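Local structure of putative polyketide cyclase (3F9S) at residues A[75-78]-A[83-86]. The protein is a putative polyketide cyclase of the SnoaL-like family that probably acts on a polyketide or related substrate, its own reaction not established. Numbering follows the deposited sequence.
Sequences QGLF and AVVM
Leu77 and Met86, a selenomethionine, lie side by side on one face of an antiparallel hairpin, Leu77 CD2 resting 3.6 Å from Met86 CG. Met86 sets CG anti to its backbone N (chi1 -176°), and its flexible, unbranched chain runs out along the leucine before bending at its end. The same leucine methyl also reaches diagonally across, Leu77 CD2 to Val84 CG1 4.0 Å. On the other face Phe78 and Val85 pair through their stems, CB to CB 4.2 Å. Both are apolar, as befits a face that the second subunit buries, and beta-branched valine suits an extended strand. The phenyl ring swings back along its own strand over Gly76, Phe78 CE2 lying 3.7 Å from Gly76 CA; glycine, having no CB, lets it come so close.

Between the faces, Phe78 N to Val85 O (2.7 Å) and Val85 N to Phe78 O (2.8 Å) close the ring of a hydrogen-bonded pair. Leu77 CA adds a C-H...O contact of 3.2 Å to Val85 O. Beyond Leu77, the backbones of Gln75 and Gly76 both bond to Thr87, two residues against one: a classic beta bulge.

This hairpin belongs to the curved mixed sheet of the SnoaL-like, NTF2-type fold. Strand 71-80 is an edge strand within this chain, and strand 107-118 flanks 83-93 on its other side. Helix 8-21 covers the Leu77, Val84 and Met86 face, whereas Phe78 and Val85 pack against Val85 and Phe78 of the second subunit.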
ATOM      1  N   GLN A  75      -5.892 -10.720  -1.392  1.00 23.43           N
ATOM      2  CA  GLN A  75      -7.172 -10.159  -1.767  1.00 23.12           C
ATOM      3  C   GLN A  75      -7.255  -9.995  -3.261  1.00 24.60           C
ATOM      4  O   GLN A  75      -8.251 -10.373  -3.856  1.00 29.39           O
ATOM      5  CB  GLN A  75      -7.393  -8.822  -1.080  1.00 23.77           C
ATOM      6  CG  GLN A  75      -7.380  -8.949   0.425  1.00 22.08           C
ATOM      7  CD  GLN A  75      -8.410  -9.908   0.935  1.00 27.06           C
ATOM      8  OE1 GLN A  75      -8.086 -11.016   1.377  1.00 28.22           O
ATOM      9  NE2 GLN A  75      -9.661  -9.527   0.811  1.00 22.73           N
ATOM     10  N   GLY A  76      -6.266  -9.360  -3.859  1.00 25.99           N
ATOM     11  CA  GLY A  76      -6.268  -9.144  -5.288  1.00 25.64           C
ATOM     12  C   GLY A  76      -4.883  -9.301  -5.850  1.00 26.08           C
ATOM     13  O   GLY A  76      -3.891  -9.104  -5.140  1.00 24.44           O
ATOM     14  N   LEU A  77      -4.824  -9.691  -7.121  1.00 25.24           N
ATOM     15  CA  LEU A  77      -3.556  -9.787  -7.855  1.00 25.19           C
ATOM     16  C   LEU A  77      -3.800  -9.015  -9.127  1.00 24.20           C
ATOM     17  O   LEU A  77      -4.759  -9.307  -9.828  1.00 22.99           O
ATOM     18  CB  LEU A  77      -3.186 -11.223  -8.171  1.00 26.59           C
ATOM     19  CG  LEU A  77      -2.748 -12.038  -6.965  1.00 25.82           C
ATOM     20  CD1 LEU A  77      -2.596 -13.488  -7.346  1.00 27.63           C
ATOM     21  CD2 LEU A  77      -1.453 -11.504  -6.367  1.00 26.73           C
ATOM     22  N   PHE A  78      -2.957  -8.016  -9.379  1.00 22.79           N
ATOM     23  CA  PHE A  78      -3.124  -7.110 -10.505  1.00 23.75           C
ATOM     24  C   PHE A  78      -1.827  -7.153 -11.294  1.00 23.86           C
ATOM     25  O   PHE A  78      -0.833  -6.605 -10.851  1.00 24.90           O
ATOM     26  CB  PHE A  78      -3.452  -5.717  -9.983  1.00 24.78           C
ATOM     27  CG  PHE A  78      -4.572  -5.719  -9.007  1.00 24.94           C
ATOM     28  CD1 PHE A  78      -5.889  -5.633  -9.437  1.00 24.57           C
ATOM     29  CD2 PHE A  78      -4.312  -5.844  -7.639  1.00 26.54           C
ATOM     30  CE1 PHE A  78      -6.938  -5.652  -8.507  1.00 23.41           C
ATOM     31  CE2 PHE A  78      -5.354  -5.882  -6.734  1.00 25.39           C
ATOM     32  CZ  PHE A  78      -6.655  -5.775  -7.163  1.00 25.37           C
ATOM     33  N   ALA A  83       5.255  -6.736 -13.543  1.00 25.56           N
ATOM     34  CA  ALA A  83       4.854  -6.619 -12.155  1.00 25.04           C
ATOM     35  C   ALA A  83       3.504  -7.246 -11.898  1.00 24.39           C
ATOM     36  O   ALA A  83       2.658  -7.327 -12.782  1.00 24.09           O
ATOM     37  CB  ALA A  83       4.822  -5.172 -11.741  1.00 25.56           C
ATOM     38  N   VAL A  84       3.338  -7.701 -10.665  1.00 24.55           N
ATOM     39  CA  VAL A  84       2.056  -8.147 -10.173  1.00 24.01           C
ATOM     40  C   VAL A  84       1.911  -7.492  -8.813  1.00 22.64           C
ATOM     41  O   VAL A  84       2.740  -7.685  -7.944  1.00 24.80           O
ATOM     42  CB  VAL A  84       1.903  -9.646 -10.051  1.00 25.33           C
ATOM     43  CG1 VAL A  84       0.467  -9.980  -9.581  1.00 26.01           C
ATOM     44  CG2 VAL A  84       2.189 -10.317 -11.413  1.00 23.84           C
ATOM     45  N   VAL A  85       0.865  -6.704  -8.668  1.00 23.34           N
ATOM     46  CA  VAL A  85       0.543  -6.085  -7.393  1.00 23.34           C
ATOM     47  C   VAL A  85      -0.358  -7.052  -6.642  1.00 23.41           C
ATOM     48  O   VAL A  85      -1.333  -7.551  -7.213  1.00 24.91           O
ATOM     49  CB  VAL A  85      -0.176  -4.759  -7.542  1.00 22.23           C
ATOM     50  CG1 VAL A  85      -0.369  -4.134  -6.137  1.00 24.40           C
ATOM     51  CG2 VAL A  85       0.595  -3.775  -8.441  1.00 25.82           C
HETATM   52  N   MSE A  86      -0.036  -7.316  -5.373  1.00 24.58           N
HETATM   53  CA  MSE A  86      -0.806  -8.180  -4.523  1.00 25.25           C
HETATM   54  C   MSE A  86      -1.321  -7.310  -3.392  1.00 24.47           C
HETATM   55  O   MSE A  86      -0.538  -6.617  -2.751  1.00 26.07           O
HETATM   56  CB  MSE A  86       0.104  -9.255  -3.928  1.00 25.46           C
HETATM   57  CG  MSE A  86      -0.595 -10.280  -3.103  1.00 25.74           C
HETATM   58 SE   MSE A  86       0.946 -11.293  -2.385  0.75 38.49          SE
HETATM   59  CE  MSE A  86       1.474 -10.367  -0.871  1.00 45.34           C
TER